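Local coordinates for protein HspA (Thermosynechococcus vulcanus, PDB 6EWN) that is a small heat shock protein of the HSP20 family and probably acts as a chaperone that keeps unfolding proteins from aggregating, at residues 33-38 with 71-75. Sequence-based numbering, arbitrary orientation.
Sequences VTAEAV and LPVRI
Glu36 and Arg74 bring the two backbones closest, their CA atoms 5.0 Å apart, where the turn of residues 33-38 meets the loop of residues 71-75. The turn is closed by a backbone hydrogen bond from Thr34 N to Ala37 O, 2.9 Å long. Ala35 and Glu36 take positive phi angles at its bend, and the side chain of Glu36 leaves toward the loop. The contact between the two segments rests on side chains. Glu36 OE2 forms a salt bridge with Arg74 NH2 at 3.4 Å. The carboxylate and guanidinium planes stand 84° apart and the oxygen lies well out of the guanidinium plane, so no N-H points at it and charge alone links them. Arg74 bends at chi2 and chi3 (-54° at chi3), and its side chain crosses that of Glu36 at about a right angle, with Arg74 NH2 3.3 Å from Glu36 CG. Glu36 OE1 lies 3.4 Å from Leu71 O; both are acceptors, so this approach is probably unfavourable. A leucine in place of this glutamate would probably leave the Arg74 guanidinium without its opposite charge and freer to turn. Two apolar pairs add to the contact. Val33 and Ile75 meet tip to tip, with CG1 of Val33 a tight 3.3 Å from CD1 of Ile75. Val38 CG2 rests 3.7 Å from Leu71 CD1. Leu93 touches both Val38 and Ile75, while Leu15 packs on Leu71. The arrangement is a surface contact of the alpha-crystallin domain of the HSP20 family, in which the beta-hairpin turn joining antiparallel strands 29-33 and 38-42 packs against the loop that leads toward strand 81-84.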
loop_
_atom_site.group_PDB
_atom_site.type_symbol
_atom_site.label_atom_id
_atom_site.label_comp_id
_atom_site.label_asym_id
_atom_site.label_seq_id
_atom_site.Cartn_x
_atom_site.Cartn_y
_atom_site.Cartn_z
ATOM N N VAL A 33 4.355 10.550 -3.142
ATOM C CA VAL A 33 4.086 10.962 -4.517
ATOM C C VAL A 33 5.233 11.818 -5.030
ATOM O O VAL A 33 5.651 12.778 -4.377
ATOM C CB VAL A 33 2.768 11.731 -4.674
ATOM C CG1 VAL A 33 2.616 12.130 -6.146
ATOM C CG2 VAL A 33 1.571 10.892 -4.153
ATOM N N THR A 34 5.725 11.487 -6.218
ATOM C CA THR A 34 6.902 12.156 -6.747
ATOM C C THR A 34 6.636 12.422 -8.222
ATOM O O THR A 34 6.834 11.542 -9.062
ATOM C CB THR A 34 8.174 11.333 -6.532
ATOM O OG1 THR A 34 7.847 10.013 -6.054
ATOM C CG2 THR A 34 9.166 12.089 -5.540
ATOM N N ALA A 35 6.206 13.651 -8.522
ATOM C CA ALA A 35 5.673 14.006 -9.831
ATOM C C ALA A 35 4.563 13.049 -10.249
ATOM O O ALA A 35 4.835 12.088 -10.971
ATOM C CB ALA A 35 6.780 14.018 -10.872
ATOM N N GLU A 36 3.328 13.315 -9.776
ATOM C CA GLU A 36 2.114 12.512 -9.919
ATOM C C GLU A 36 2.349 11.015 -9.895
ATOM O O GLU A 36 1.566 10.261 -10.489
ATOM C CB GLU A 36 1.365 12.883 -11.215
ATOM C CG GLU A 36 2.079 12.570 -12.488
ATOM C CD GLU A 36 1.180 12.524 -13.739
ATOM O OE1 GLU A 36 0.351 11.615 -13.880
ATOM O OE2 GLU A 36 1.335 13.381 -14.605
ATOM N N ALA A 37 3.396 10.572 -9.200
ATOM C CA ALA A 37 3.820 9.176 -9.196
ATOM C C ALA A 37 3.774 8.654 -7.761
ATOM O O ALA A 37 4.706 8.872 -6.983
ATOM C CB ALA A 37 5.205 9.027 -9.814
ATOM N N VAL A 38 2.701 7.927 -7.453
ATOM C CA VAL A 38 2.424 7.429 -6.114
ATOM C C VAL A 38 3.253 6.161 -5.899
ATOM O O VAL A 38 3.234 5.258 -6.739
ATOM C CB VAL A 38 0.915 7.163 -5.960
ATOM C CG1 VAL A 38 0.424 7.213 -4.495
ATOM C CG2 VAL A 38 0.109 8.179 -6.818
ATOM N N LEU A 71 -0.740 7.549 -13.278
ATOM C CA LEU A 71 -2.062 8.110 -13.077
ATOM C C LEU A 71 -2.552 8.829 -14.343
ATOM O O LEU A 71 -1.740 9.217 -15.188
ATOM C CB LEU A 71 -1.985 9.103 -11.911
ATOM C CG LEU A 71 -2.711 8.985 -10.598
ATOM C CD1 LEU A 71 -1.932 9.660 -9.565
ATOM C CD2 LEU A 71 -3.927 9.720 -10.710
ATOM N N PRO A 72 -3.860 9.081 -14.478
ATOM C CA PRO A 72 -4.360 9.973 -15.544
ATOM C C PRO A 72 -4.345 11.457 -15.246
ATOM O O PRO A 72 -4.577 12.257 -16.171
ATOM C CB PRO A 72 -5.802 9.548 -15.715
ATOM C CG PRO A 72 -5.977 8.311 -14.836
ATOM C CD PRO A 72 -4.959 8.423 -13.777
ATOM N N VAL A 73 -4.086 11.836 -14.005
ATOM C CA VAL A 73 -4.234 13.201 -13.555
ATOM C C VAL A 73 -3.158 13.485 -12.533
ATOM O O VAL A 73 -2.842 12.631 -11.707
ATOM C CB VAL A 73 -5.634 13.483 -12.926
ATOM C CG1 VAL A 73 -6.616 14.029 -13.966
ATOM C CG2 VAL A 73 -6.213 12.244 -12.140
ATOM N N ARG A 74 -2.649 14.722 -12.562
ATOM C CA ARG A 74 -1.792 15.250 -11.502
ATOM C C ARG A 74 -2.533 15.300 -10.175
ATOM O O ARG A 74 -3.684 15.753 -10.094
ATOM C CB ARG A 74 -1.299 16.665 -11.846
ATOM C CG ARG A 74 -0.756 17.475 -10.633
ATOM C CD ARG A 74 0.641 18.007 -10.857
ATOM N NE ARG A 74 1.574 16.957 -11.235
ATOM C CZ ARG A 74 2.025 16.747 -12.457
ATOM N NH1 ARG A 74 1.684 17.537 -13.455
ATOM N NH2 ARG A 74 2.852 15.750 -12.676
ATOM N N ILE A 75 -1.823 14.915 -9.121
ATOM C CA ILE A 75 -2.434 14.678 -7.823
ATOM C C ILE A 75 -2.435 15.927 -6.956
ATOM O O ILE A 75 -2.002 17.006 -7.391
ATOM C CB ILE A 75 -1.694 13.547 -7.107
ATOM C CG1 ILE A 75 -0.300 14.040 -6.695
ATOM C CG2 ILE A 75 -1.613 12.355 -8.029
ATOM C CD1 ILE A 75 -0.007 13.875 -5.216
#